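Local coordinates for UDP-galactopyranose mutase (Deinococcus radiodurans, PDB 3HDQ), which probably interconverts UDP-galactopyranose and UDP-galactofuranose as an FAD-dependent mutase, and is held here in its oxidized form with the substrate bound, at residues 111-116 / 296-301; 120-125 / 173-178; 181-186 / 302-307. All blocks are in the same frame, centred on the assembly; numbering follows the deposited sequence.

Contact 1 of 3, residues 111-116 / 296-301; sequences VLASVD and NYPNDY. With GDU (galactose-uridine-5'-diphosphate), chain K.
A113 and N296 form a parallel bridge, their CA atoms 4.6 Å apart, where strand 111-115 runs beside the end of strand 294-296. Two backbone hydrogen bonds close it: N296 N gives to L112 O, and S114 N gives to N296 O at 2.9 Å in a nearly straight bond (N-H...O 169°). Beyond N296 the chain leaves the strand, and water takes over: one molecule donates to S114 O and D300 OD1 and accepts from N299 N. P298 turns its CD onto S114 O at 3.3 Å, while its CG meets V115 CG2 at 4.0 Å, the two side chains crossing at about a right angle. On the other face, S114 CB lies 3.6 Å from Y297 CD2, oblique to the ring. The side chain of N296, with CG anti to the carbonyl carbon (chi1 -73°), packs against V111, whose CG1 is 3.7 Å from N296 OD1. Its ND2 donates to O4 of the uracil of UDP-galactose at 3.1 Å, with an angle of 153° at the hydrogen. An alanine at N296 would probably leave uracil O4 without this amide donor and open a gap beside V111. The bridge belongs to the mixed sheet of the mutase, and its buried end forms part of the uridine-binding wall of the substrate pocket.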
loop_
_atom_site.group_PDB
_atom_site.type_symbol
_atom_site.label_atom_id
_atom_site.label_comp_id
_atom_site.label_asym_id
_atom_site.label_seq_id
_atom_site.Cartn_x
_atom_site.Cartn_y
_atom_site.Cartn_z
ATOM N N VAL A 111 22.194 1.313 -19.163
ATOM C CA VAL A 111 21.405 2.167 -20.029
ATOM C C VAL A 111 21.989 2.174 -21.439
ATOM O O VAL A 111 23.211 2.198 -21.621
ATOM C CB VAL A 111 21.364 3.603 -19.479
ATOM C CG1 VAL A 111 20.480 4.504 -20.366
ATOM C CG2 VAL A 111 20.909 3.603 -18.004
ATOM N N LEU A 112 21.108 2.135 -22.430
ATOM C CA LEU A 112 21.516 2.247 -23.817
ATOM C C LEU A 112 20.951 3.536 -24.403
ATOM O O LEU A 112 19.804 3.891 -24.145
ATOM C CB LEU A 112 21.030 1.038 -24.612
ATOM C CG LEU A 112 21.948 -0.133 -24.984
ATOM C CD1 LEU A 112 23.138 -0.288 -24.067
ATOM C CD2 LEU A 112 21.136 -1.431 -25.031
ATOM N N ALA A 113 21.759 4.249 -25.179
ATOM C CA ALA A 113 21.275 5.457 -25.840
ATOM C C ALA A 113 20.990 5.177 -27.307
ATOM O O ALA A 113 21.791 4.546 -27.991
ATOM C CB ALA A 113 22.284 6.592 -25.699
ATOM N N SER A 114 19.841 5.645 -27.777
ATOM C CA SER A 114 19.462 5.487 -29.171
ATOM C C SER A 114 20.038 6.632 -30.002
ATOM O O SER A 114 19.591 7.777 -29.918
ATOM C CB SER A 114 17.944 5.422 -29.303
ATOM O OG SER A 114 17.563 5.334 -30.659
ATOM N N VAL A 115 21.048 6.307 -30.798
ATOM C CA VAL A 115 21.791 7.300 -31.561
ATOM C C VAL A 115 22.135 6.678 -32.901
ATOM O O VAL A 115 22.635 5.552 -32.951
ATOM C CB VAL A 115 23.100 7.665 -30.825
ATOM C CG1 VAL A 115 24.089 8.341 -31.767
ATOM C CG2 VAL A 115 22.803 8.544 -29.613
ATOM N N ASP A 116 21.856 7.391 -33.984
ATOM C CA ASP A 116 22.094 6.851 -35.321
ATOM C C ASP A 116 21.453 5.467 -35.493
ATOM O O ASP A 116 22.032 4.582 -36.116
ATOM C CB ASP A 116 23.605 6.761 -35.614
ATOM C CG ASP A 116 24.271 8.128 -35.768
ATOM O OD1 ASP A 116 23.550 9.147 -35.774
ATOM O OD2 ASP A 116 25.517 8.176 -35.886
ATOM N N ASN A 296 17.669 5.481 -23.445
ATOM C CA ASN A 296 17.593 6.949 -23.579
ATOM C C ASN A 296 17.397 7.384 -25.027
ATOM O O ASN A 296 17.857 6.712 -25.947
ATOM C CB ASN A 296 18.843 7.646 -23.010
ATOM C CG ASN A 296 18.893 7.630 -21.488
ATOM O OD1 ASN A 296 17.969 7.146 -20.822
ATOM N ND2 ASN A 296 19.978 8.153 -20.928
ATOM N N TYR A 297 16.732 8.521 -25.225
ATOM C CA TYR A 297 16.487 9.050 -26.566
ATOM C C TYR A 297 16.936 10.499 -26.700
ATOM O O TYR A 297 16.125 11.409 -26.618
ATOM C CB TYR A 297 15.008 8.924 -26.927
ATOM C CG TYR A 297 14.579 7.497 -27.168
ATOM C CD1 TYR A 297 13.990 6.749 -26.160
ATOM C CD2 TYR A 297 14.777 6.889 -28.409
ATOM C CE1 TYR A 297 13.600 5.433 -26.378
ATOM C CE2 TYR A 297 14.385 5.570 -28.636
ATOM C CZ TYR A 297 13.796 4.854 -27.617
ATOM O OH TYR A 297 13.411 3.549 -27.829
ATOM N N PRO A 298 18.235 10.716 -26.933
ATOM C CA PRO A 298 18.763 12.082 -26.942
ATOM C C PRO A 298 18.262 12.899 -28.124
ATOM O O PRO A 298 18.249 14.126 -28.026
ATOM C CB PRO A 298 20.279 11.880 -27.085
ATOM C CG PRO A 298 20.525 10.437 -26.860
ATOM C CD PRO A 298 19.272 9.720 -27.237
ATOM N N ASN A 299 17.863 12.232 -29.209
ATOM C CA ASN A 299 17.651 12.898 -30.496
ATOM C C ASN A 299 16.317 12.584 -31.169
ATOM O O ASN A 299 16.122 12.932 -32.328
ATOM C CB ASN A 299 18.787 12.521 -31.467
ATOM C CG ASN A 299 20.153 12.800 -30.890
ATOM O OD1 ASN A 299 20.360 13.824 -30.230
ATOM N ND2 ASN A 299 21.096 11.889 -31.116
ATOM N N ASP A 300 15.412 11.911 -30.461
ATOM C CA ASP A 300 14.163 11.441 -31.067
ATOM C C ASP A 300 13.024 11.472 -30.073
ATOM O O ASP A 300 13.242 11.256 -28.887
ATOM C CB ASP A 300 14.322 10.000 -31.560
ATOM C CG ASP A 300 15.271 9.890 -32.723
ATOM O OD1 ASP A 300 16.429 9.490 -32.514
ATOM O OD2 ASP A 300 14.865 10.225 -33.853
ATOM N N TYR A 301 11.812 11.723 -30.558
ATOM C CA TYR A 301 10.618 11.591 -29.729
ATOM C C TYR A 301 10.499 12.700 -28.688
ATOM O O TYR A 301 11.475 13.393 -28.392
ATOM C CB TYR A 301 10.608 10.222 -29.031
ATOM C CG TYR A 301 10.565 9.047 -29.981
ATOM C CD1 TYR A 301 9.472 8.860 -30.820
ATOM C CD2 TYR A 301 11.608 8.127 -30.044
ATOM C CE1 TYR A 301 9.415 7.796 -31.695
ATOM C CE2 TYR A 301 11.553 7.036 -30.922
ATOM C CZ TYR A 301 10.451 6.886 -31.740
ATOM O OH TYR A 301 10.359 5.836 -32.611
HETATM N N1 GDU K . 22.422 13.331 -19.999
HETATM C C2 GDU K . 22.373 13.267 -21.247
HETATM N N3 GDU K . 22.219 12.366 -22.121
HETATM C C4 GDU K . 22.049 11.142 -21.591
HETATM C C5 GDU K . 22.073 11.018 -20.114
HETATM C C6 GDU K . 22.253 12.130 -19.374
HETATM O O2 GDU K . 22.519 14.547 -21.845
HETATM O O4 GDU K . 21.851 10.162 -22.305
HETATM C C1D GDU K . 22.586 14.547 -19.255
HETATM C C2D GDU K . 21.341 15.435 -19.016
HETATM O O2D GDU K . 21.676 16.807 -18.841
HETATM C C3D GDU K . 20.792 14.809 -17.751
HETATM C C4D GDU K . 22.095 14.691 -16.962
HETATM O O4D GDU K . 23.097 14.346 -17.923
HETATM O O3D GDU K . 19.823 15.654 -17.135
HETATM C C5D GDU K . 22.038 13.870 -15.682
HETATM O O5D GDU K . 21.717 12.542 -16.136
HETATM P PA GDU K . 20.869 11.518 -15.251
HETATM O O1A GDU K . 21.003 10.167 -15.865
HETATM O O2A GDU K . 21.454 11.495 -13.900
HETATM O O3A GDU K . 19.328 11.898 -15.287
HETATM P PB GDU K . 18.328 11.528 -14.116
HETATM O O1B GDU K . 17.065 12.122 -14.617
HETATM O O2B GDU K . 18.596 12.129 -12.787
HETATM O O3B GDU K . 18.060 9.951 -13.971
HETATM C "C1'" GDU K . 17.512 9.132 -12.919
HETATM C "C2'" GDU K . 18.633 8.790 -11.915
HETATM C "C3'" GDU K . 19.827 8.297 -12.766
HETATM C "C4'" GDU K . 19.428 6.926 -13.391
HETATM C "C5'" GDU K . 18.076 7.098 -14.138
HETATM C "C6'" GDU K . 17.424 5.750 -14.560
HETATM O "O2'" GDU K . 18.947 9.910 -11.066
HETATM O "O3'" GDU K . 20.999 8.209 -11.925
HETATM O "O4'" GDU K . 19.323 5.963 -12.321
HETATM O "O5'" GDU K . 17.032 7.913 -13.537
HETATM O "O6'" GDU K . 17.671 5.421 -15.948
HETATM O O HOH W 1 17.494 9.409 -30.018
HETATM O O HOH W 2 15.751 6.803 -31.997
HETATM O O HOH W 3 20.677 9.990 -33.331
#

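Contact 2 of 3, residues 120-125 / 173-178. With GDU (galactose-uridine-5'-diphosphate), chain K.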
loop_
_atom_site.group_PDB
_atom_site.type_symbol
_atom_site.label_atom_id
_atom_site.label_comp_id
_atom_site.label_asym_id
_atom_site.label_seq_id
_atom_site.Cartn_x
_atom_site.Cartn_y
_atom_site.Cartn_z
ATOM N N LEU A 120 23.505 2.175 -28.051
ATOM C CA LEU A 120 24.899 2.302 -27.656
ATOM C C LEU A 120 25.015 2.614 -26.177
ATOM O O LEU A 120 24.194 3.337 -25.642
ATOM C CB LEU A 120 25.549 3.430 -28.474
ATOM C CG LEU A 120 26.340 3.090 -29.743
ATOM C CD1 LEU A 120 25.953 1.728 -30.304
ATOM C CD2 LEU A 120 26.172 4.192 -30.786
ATOM N N PRO A 121 26.064 2.101 -25.517
ATOM C CA PRO A 121 26.246 2.372 -24.091
ATOM C C PRO A 121 26.382 3.863 -23.787
ATOM O O PRO A 121 27.122 4.584 -24.469
ATOM C CB PRO A 121 27.568 1.661 -23.759
ATOM C CG PRO A 121 27.767 0.671 -24.853
ATOM C CD PRO A 121 27.146 1.266 -26.067
ATOM N N ILE A 122 25.647 4.310 -22.776
ATOM C CA ILE A 122 25.885 5.594 -22.122
ATOM C C ILE A 122 25.973 5.224 -20.651
ATOM O O ILE A 122 25.151 4.444 -20.172
ATOM C CB ILE A 122 24.726 6.595 -22.386
ATOM C CG1 ILE A 122 24.977 7.928 -21.687
ATOM C CG2 ILE A 122 23.384 6.018 -21.949
ATOM C CD1 ILE A 122 25.775 8.900 -22.515
ATOM N N PRO A 123 26.993 5.716 -19.931
ATOM C CA PRO A 123 28.078 6.639 -20.293
ATOM C C PRO A 123 28.818 6.250 -21.576
ATOM O O PRO A 123 28.958 5.067 -21.870
ATOM C CB PRO A 123 29.048 6.523 -19.110
ATOM C CG PRO A 123 28.264 6.031 -18.000
ATOM C CD PRO A 123 27.175 5.170 -18.576
ATOM N N ILE A 124 29.277 7.245 -22.332
ATOM C CA ILE A 124 30.119 6.997 -23.499
ATOM C C ILE A 124 31.358 6.217 -23.068
ATOM O O ILE A 124 32.031 6.600 -22.107
ATOM C CB ILE A 124 30.561 8.321 -24.167
ATOM C CG1 ILE A 124 29.339 9.082 -24.704
ATOM C CG2 ILE A 124 31.605 8.053 -25.263
ATOM C CD1 ILE A 124 29.660 10.404 -25.374
ATOM N N ASN A 125 31.645 5.118 -23.762
ATOM C CA ASN A 125 32.865 4.351 -23.498
ATOM C C ASN A 125 33.566 3.869 -24.771
ATOM O O ASN A 125 33.168 4.229 -25.882
ATOM C CB ASN A 125 32.591 3.179 -22.548
ATOM C CG ASN A 125 31.826 2.039 -23.211
ATOM O OD1 ASN A 125 31.647 2.012 -24.431
ATOM N ND2 ASN A 125 31.375 1.085 -22.397
ATOM N N ASN A 173 27.099 16.605 -29.386
ATOM C CA ASN A 173 25.850 16.825 -30.115
ATOM C C ASN A 173 25.014 15.551 -30.184
ATOM O O ASN A 173 23.781 15.608 -30.244
ATOM C CB ASN A 173 26.103 17.326 -31.538
ATOM C CG ASN A 173 26.708 18.727 -31.583
ATOM O OD1 ASN A 173 26.588 19.516 -30.645
ATOM N ND2 ASN A 173 27.361 19.036 -32.690
ATOM N N LYS A 174 25.688 14.405 -30.170
ATOM C CA LYS A 174 25.007 13.131 -30.364
ATOM C C LYS A 174 24.382 12.530 -29.106
ATOM O O LYS A 174 23.333 11.894 -29.190
ATOM C CB LYS A 174 25.927 12.127 -31.070
ATOM C CG LYS A 174 25.685 12.114 -32.561
ATOM C CD LYS A 174 26.845 11.583 -33.367
ATOM C CE LYS A 174 26.528 11.734 -34.862
ATOM N NZ LYS A 174 27.753 11.974 -35.682
ATOM N N PHE A 175 25.014 12.750 -27.953
ATOM C CA PHE A 175 24.561 12.145 -26.701
ATOM C C PHE A 175 24.011 13.147 -25.667
ATOM O O PHE A 175 23.122 12.803 -24.889
ATOM C CB PHE A 175 25.688 11.306 -26.073
ATOM C CG PHE A 175 26.028 10.062 -26.855
ATOM C CD1 PHE A 175 26.900 10.116 -27.930
ATOM C CD2 PHE A 175 25.471 8.836 -26.512
ATOM C CE1 PHE A 175 27.199 8.977 -28.654
ATOM C CE2 PHE A 175 25.771 7.694 -27.238
ATOM C CZ PHE A 175 26.630 7.765 -28.310
ATOM N N PHE A 176 24.535 14.376 -25.652
ATOM C CA PHE A 176 24.197 15.326 -24.586
ATOM C C PHE A 176 23.318 16.522 -24.954
ATOM O O PHE A 176 22.348 16.810 -24.244
ATOM C CB PHE A 176 25.457 15.810 -23.870
ATOM C CG PHE A 176 26.071 14.769 -23.000
ATOM C CD1 PHE A 176 25.684 14.643 -21.681
ATOM C CD2 PHE A 176 27.008 13.890 -23.513
ATOM C CE1 PHE A 176 26.241 13.676 -20.884
ATOM C CE2 PHE A 176 27.565 12.916 -22.721
ATOM C CZ PHE A 176 27.183 12.806 -21.408
ATOM N N ARG A 177 23.654 17.221 -26.036
ATOM C CA ARG A 177 22.938 18.447 -26.371
ATOM C C ARG A 177 21.434 18.236 -26.478
ATOM O O ARG A 177 20.661 18.892 -25.775
ATOM C CB ARG A 177 23.465 19.086 -27.652
ATOM C CG ARG A 177 22.863 20.473 -27.902
ATOM C CD ARG A 177 23.412 21.134 -29.150
ATOM N NE ARG A 177 23.255 20.279 -30.322
ATOM C CZ ARG A 177 23.220 20.728 -31.574
ATOM N NH1 ARG A 177 23.319 22.034 -31.817
ATOM N NH2 ARG A 177 23.071 19.877 -32.583
ATOM N N GLY A 178 21.021 17.329 -27.358
ATOM C CA GLY A 178 19.604 17.066 -27.568
ATOM C C GLY A 178 18.865 16.587 -26.317
ATOM O O GLY A 178 17.744 17.019 -26.046
HETATM N N1 GDU K . 22.422 13.331 -19.999
HETATM C C2 GDU K . 22.373 13.267 -21.247
HETATM N N3 GDU K . 22.219 12.366 -22.121
HETATM C C4 GDU K . 22.049 11.142 -21.591
HETATM C C5 GDU K . 22.073 11.018 -20.114
HETATM C C6 GDU K . 22.253 12.130 -19.374
HETATM O O2 GDU K . 22.519 14.547 -21.845
HETATM O O4 GDU K . 21.851 10.162 -22.305
HETATM C C1D GDU K . 22.586 14.547 -19.255
HETATM C C2D GDU K . 21.341 15.435 -19.016
HETATM O O2D GDU K . 21.676 16.807 -18.841
HETATM C C3D GDU K . 20.792 14.809 -17.751
HETATM C C4D GDU K . 22.095 14.691 -16.962
HETATM O O4D GDU K . 23.097 14.346 -17.923
HETATM O O3D GDU K . 19.823 15.654 -17.135
HETATM C C5D GDU K . 22.038 13.870 -15.682
HETATM O O5D GDU K . 21.717 12.542 -16.136
HETATM P PA GDU K . 20.869 11.518 -15.251
HETATM O O1A GDU K . 21.003 10.167 -15.865
HETATM O O2A GDU K . 21.454 11.495 -13.900
HETATM O O3A GDU K . 19.328 11.898 -15.287
HETATM P PB GDU K . 18.328 11.528 -14.116
HETATM O O1B GDU K . 17.065 12.122 -14.617
HETATM O O2B GDU K . 18.596 12.129 -12.787
HETATM O O3B GDU K . 18.060 9.951 -13.971
HETATM C "C1'" GDU K . 17.512 9.132 -12.919
HETATM C "C2'" GDU K . 18.633 8.790 -11.915
HETATM C "C3'" GDU K . 19.827 8.297 -12.766
HETATM C "C4'" GDU K . 19.428 6.926 -13.391
HETATM C "C5'" GDU K . 18.076 7.098 -14.138
HETATM C "C6'" GDU K . 17.424 5.750 -14.560
HETATM O "O2'" GDU K . 18.947 9.910 -11.066
HETATM O "O3'" GDU K . 20.999 8.209 -11.925
HETATM O "O4'" GDU K . 19.323 5.963 -12.321
HETATM O "O5'" GDU K . 17.032 7.913 -13.537
HETATM O "O6'" GDU K . 17.671 5.421 -15.948
#
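I124 lies over one face of the F175 ring, its CG1 4.2 Å from the ring centroid and only 14° off the normal, in a CH-pi contact. The terminal CD1 of I124 reaches on to the rim, 3.8 Å from F175 CD1, and also meets F176 at the edge of that second ring, near its plane, with CE2 at 4.2 Å. L120 comes to F175 from another direction: its CD2 sits at the ring edge near its plane, nearest CZ. I122 and F175 slide past each other in opposite directions, I122 CD1 ending 4.0 Å from F175 CD2 and obliquely placed. With CG1 anti to its backbone N (chi1 179°), I122 also brings CG1 to 3.9 Å from O4 of the bound nucleotide. Strand 120-122 and helix 173-178 run at 48° to each other, their axes 11.3 Å apart, and no hydrogen bond joins the two segments; A113 and V115 of the adjacent strand add to the packing round F175. The polar work falls to the helix backbone, where F175 O accepts from N3 of the uracil at 2.9 Å. F176 CD1 lies 3.2 Å from O2 of the same base. The side-chain contact between the segments is thus apolar, and the backbone carbonyl beside it, accepting from N3-H, is consistent with selection of uracil over cytosine, whose N3 carries no hydrogen.

Contact 3 of 3, residues 181-186 / 302-307. With GDU (galactose-uridine-5'-diphosphate), chain K.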
loop_
_atom_site.group_PDB
_atom_site.type_symbol
_atom_site.label_atom_id
_atom_site.label_comp_id
_atom_site.label_asym_id
_atom_site.label_seq_id
_atom_site.Cartn_x
_atom_site.Cartn_y
_atom_site.Cartn_z
ATOM N N ARG A 181 18.610 19.592 -23.786
ATOM C CA ARG A 181 17.618 20.563 -24.242
ATOM C C ARG A 181 16.223 20.050 -23.960
ATOM O O ARG A 181 15.361 20.799 -23.483
ATOM C CB ARG A 181 17.768 20.856 -25.740
ATOM C CG ARG A 181 19.031 21.652 -26.103
ATOM C CD ARG A 181 19.151 21.932 -27.617
ATOM N NE ARG A 181 20.285 22.811 -27.889
ATOM C CZ ARG A 181 20.614 23.281 -29.091
ATOM N NH1 ARG A 181 19.895 22.949 -30.152
ATOM N NH2 ARG A 181 21.664 24.089 -29.227
ATOM N N LYS A 182 16.005 18.767 -24.246
ATOM C CA LYS A 182 14.684 18.163 -24.066
ATOM C C LYS A 182 14.306 18.034 -22.574
ATOM O O LYS A 182 13.204 18.404 -22.176
ATOM C CB LYS A 182 14.611 16.815 -24.784
ATOM C CG LYS A 182 13.212 16.239 -24.891
ATOM C CD LYS A 182 13.123 15.151 -25.975
ATOM C CE LYS A 182 13.996 13.946 -25.656
ATOM N NZ LYS A 182 13.874 12.892 -26.705
ATOM N N GLN A 183 15.240 17.541 -21.764
ATOM C CA GLN A 183 15.027 17.353 -20.330
ATOM C C GLN A 183 14.794 18.648 -19.544
ATOM O O GLN A 183 13.901 18.709 -18.700
ATOM C CB GLN A 183 16.199 16.570 -19.713
ATOM C CG GLN A 183 16.196 16.494 -18.179
ATOM C CD GLN A 183 14.956 15.809 -17.597
ATOM O OE1 GLN A 183 14.103 15.310 -18.324
ATOM N NE2 GLN A 183 14.867 15.779 -16.279
ATOM N N TRP A 184 15.586 19.677 -19.817
ATOM C CA TRP A 184 15.536 20.901 -19.004
ATOM C C TRP A 184 14.817 22.073 -19.657
ATOM O O TRP A 184 14.384 23.009 -18.978
ATOM C CB TRP A 184 16.942 21.333 -18.635
ATOM C CG TRP A 184 17.654 20.293 -17.880
ATOM C CD1 TRP A 184 18.476 19.332 -18.385
ATOM C CD2 TRP A 184 17.599 20.080 -16.471
ATOM N NE1 TRP A 184 18.949 18.536 -17.374
ATOM C CE2 TRP A 184 18.424 18.972 -16.187
ATOM C CE3 TRP A 184 16.931 20.717 -15.420
ATOM C CZ2 TRP A 184 18.610 18.492 -14.891
ATOM C CZ3 TRP A 184 17.111 20.233 -14.130
ATOM C CH2 TRP A 184 17.946 19.136 -13.881
ATOM N N GLY A 185 14.693 22.030 -20.976
ATOM C CA GLY A 185 14.165 23.166 -21.702
ATOM C C GLY A 185 15.228 24.242 -21.767
ATOM O O GLY A 185 14.931 25.391 -22.071
ATOM N N LEU A 186 16.467 23.855 -21.465
ATOM C CA LEU A 186 17.629 24.731 -21.561
ATOM C C LEU A 186 18.737 24.064 -22.387
ATOM O O LEU A 186 18.858 22.838 -22.391
ATOM C CB LEU A 186 18.194 25.026 -20.163
ATOM C CG LEU A 186 17.698 26.172 -19.267
ATOM C CD1 LEU A 186 16.984 27.247 -20.083
ATOM C CD2 LEU A 186 16.811 25.671 -18.144
ATOM N N ALA A 302 9.303 12.859 -28.128
ATOM C CA ALA A 302 9.069 13.883 -27.103
ATOM C C ALA A 302 9.523 13.405 -25.737
ATOM O O ALA A 302 9.812 14.219 -24.860
ATOM C CB ALA A 302 7.601 14.285 -27.066
ATOM N N TYR A 303 9.594 12.087 -25.553
ATOM C CA TYR A 303 10.083 11.532 -24.284
ATOM C C TYR A 303 11.601 11.407 -24.230
ATOM O O TYR A 303 12.267 11.251 -25.249
ATOM C CB TYR A 303 9.428 10.180 -23.952
ATOM C CG TYR A 303 9.274 9.225 -25.121
ATOM C CD1 TYR A 303 10.309 8.364 -25.487
ATOM C CD2 TYR A 303 8.089 9.181 -25.852
ATOM C CE1 TYR A 303 10.162 7.488 -26.555
ATOM C CE2 TYR A 303 7.934 8.309 -26.924
ATOM C CZ TYR A 303 8.972 7.465 -27.266
ATOM O OH TYR A 303 8.820 6.599 -28.325
ATOM N N THR A 304 12.138 11.477 -23.020
ATOM C CA THR A 304 13.569 11.350 -22.807
ATOM C C THR A 304 14.000 9.891 -22.749
ATOM O O THR A 304 15.083 9.554 -23.209
ATOM C CB THR A 304 13.997 12.031 -21.494
ATOM O OG1 THR A 304 13.074 11.676 -20.456
ATOM C CG2 THR A 304 14.032 13.552 -21.657
ATOM N N ARG A 305 13.160 9.034 -22.168
ATOM C CA ARG A 305 13.524 7.633 -21.983
ATOM C C ARG A 305 12.328 6.712 -21.718
ATOM O O ARG A 305 11.233 7.175 -21.382
ATOM C CB ARG A 305 14.558 7.490 -20.862
ATOM C CG ARG A 305 14.125 8.101 -19.556
ATOM C CD ARG A 305 15.173 7.961 -18.463
ATOM N NE ARG A 305 14.692 8.638 -17.263
ATOM C CZ ARG A 305 15.459 9.111 -16.288
ATOM N NH1 ARG A 305 16.784 8.983 -16.335
ATOM N NH2 ARG A 305 14.890 9.724 -15.259
ATOM N N VAL A 306 12.561 5.413 -21.901
ATOM C CA VAL A 306 11.624 4.357 -21.536
ATOM C C VAL A 306 12.344 3.412 -20.612
ATOM O O VAL A 306 13.476 3.022 -20.886
ATOM C CB VAL A 306 11.239 3.451 -22.722
ATOM C CG1 VAL A 306 9.798 2.947 -22.569
ATOM C CG2 VAL A 306 11.479 4.125 -24.036
ATOM N N SER A 307 11.669 2.996 -19.552
ATOM C CA SER A 307 12.240 2.044 -18.620
ATOM C C SER A 307 11.309 0.855 -18.456
ATOM O O SER A 307 10.083 0.993 -18.566
ATOM C CB SER A 307 12.529 2.710 -17.275
ATOM O OG SER A 307 13.454 3.769 -17.446
HETATM N N1 GDU K . 22.422 13.331 -19.999
HETATM C C2 GDU K . 22.373 13.267 -21.247
HETATM N N3 GDU K . 22.219 12.366 -22.121
HETATM C C4 GDU K . 22.049 11.142 -21.591
HETATM C C5 GDU K . 22.073 11.018 -20.114
HETATM C C6 GDU K . 22.253 12.130 -19.374
HETATM O O2 GDU K . 22.519 14.547 -21.845
HETATM O O4 GDU K . 21.851 10.162 -22.305
HETATM C C1D GDU K . 22.586 14.547 -19.255
HETATM C C2D GDU K . 21.341 15.435 -19.016
HETATM O O2D GDU K . 21.676 16.807 -18.841
HETATM C C3D GDU K . 20.792 14.809 -17.751
HETATM C C4D GDU K . 22.095 14.691 -16.962
HETATM O O4D GDU K . 23.097 14.346 -17.923
HETATM O O3D GDU K . 19.823 15.654 -17.135
HETATM C C5D GDU K . 22.038 13.870 -15.682
HETATM O O5D GDU K . 21.717 12.542 -16.136
HETATM P PA GDU K . 20.869 11.518 -15.251
HETATM O O1A GDU K . 21.003 10.167 -15.865
HETATM O O2A GDU K . 21.454 11.495 -13.900
HETATM O O3A GDU K . 19.328 11.898 -15.287
HETATM P PB GDU K . 18.328 11.528 -14.116
HETATM O O1B GDU K . 17.065 12.122 -14.617
HETATM O O2B GDU K . 18.596 12.129 -12.787
HETATM O O3B GDU K . 18.060 9.951 -13.971
HETATM C "C1'" GDU K . 17.512 9.132 -12.919
HETATM C "C2'" GDU K . 18.633 8.790 -11.915
HETATM C "C3'" GDU K . 19.827 8.297 -12.766
HETATM C "C4'" GDU K . 19.428 6.926 -13.391
HETATM C "C5'" GDU K . 18.076 7.098 -14.138
HETATM C "C6'" GDU K . 17.424 5.750 -14.560
HETATM O "O2'" GDU K . 18.947 9.910 -11.066
HETATM O "O3'" GDU K . 20.999 8.209 -11.925
HETATM O "O4'" GDU K . 19.323 5.963 -12.321
HETATM O "O5'" GDU K . 17.032 7.913 -13.537
HETATM O "O6'" GDU K . 17.671 5.421 -15.948
HETATM O O HOH W 4 14.135 12.722 -18.057
#
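The last turn of helix 159-184 meets the loop leading into strand 305-308 at the wall of the UDP-galactose site, and K182 makes the direct polar link between them. Its NZ donates to Y303 O at 2.7 Å from above the carbonyl plane, 44° out of it. The chain starts with CG anti to the backbone N and bends at chi3 (63°), which brings CE to 4.0 Å from T304 CG2, while CD passes 3.6 Å from A302 O. The same ammonium also bonds to Y297 O and Y301 O. Alongside, Q183 and T304 cross obliquely, with Q183 OE1 3.8 Å from T304 CG2; a water donates to Q183 OE1 and is hydrogen-bonded to T304 OG1. From the two segments, W184 and R305 reach the ligand. The indole edge of W184 faces the ribose, NE1 donating to O3D at 3.0 Å, and R305 NH1 donates to the glycosidic oxygen O3B at 2.9 Å, O3B lying in the guanidinium plane. The bonds from R305 NH2 to O1B and O3B are weak, and its NE is held by E325 in a salt bridge. Three carbonyls thus gather round one lysine charge, drawing the loop to the helix end, while an arginine positioned by E325 would probably offset the charge of the diphosphate.

From the N terminus, strand 111-115 comes first, and its pairing with 296-301 makes contact 1, the close of a long loop that includes about half of the helical residues of the chain. Inside that loop, the next strand packs on helix 159-184 in contact 2, a shorter loop lying wholly within the first. Contact 3 starts later on the same helix and closes only at 302-307, beyond the far end of contact 1, so these two cross, whereas contacts 2 and 3 follow in series. Backbone bonds link A113 with L120 and Y297 with T304. Together the three tie helix 159-184 to the mixed sheet round the bound substrate.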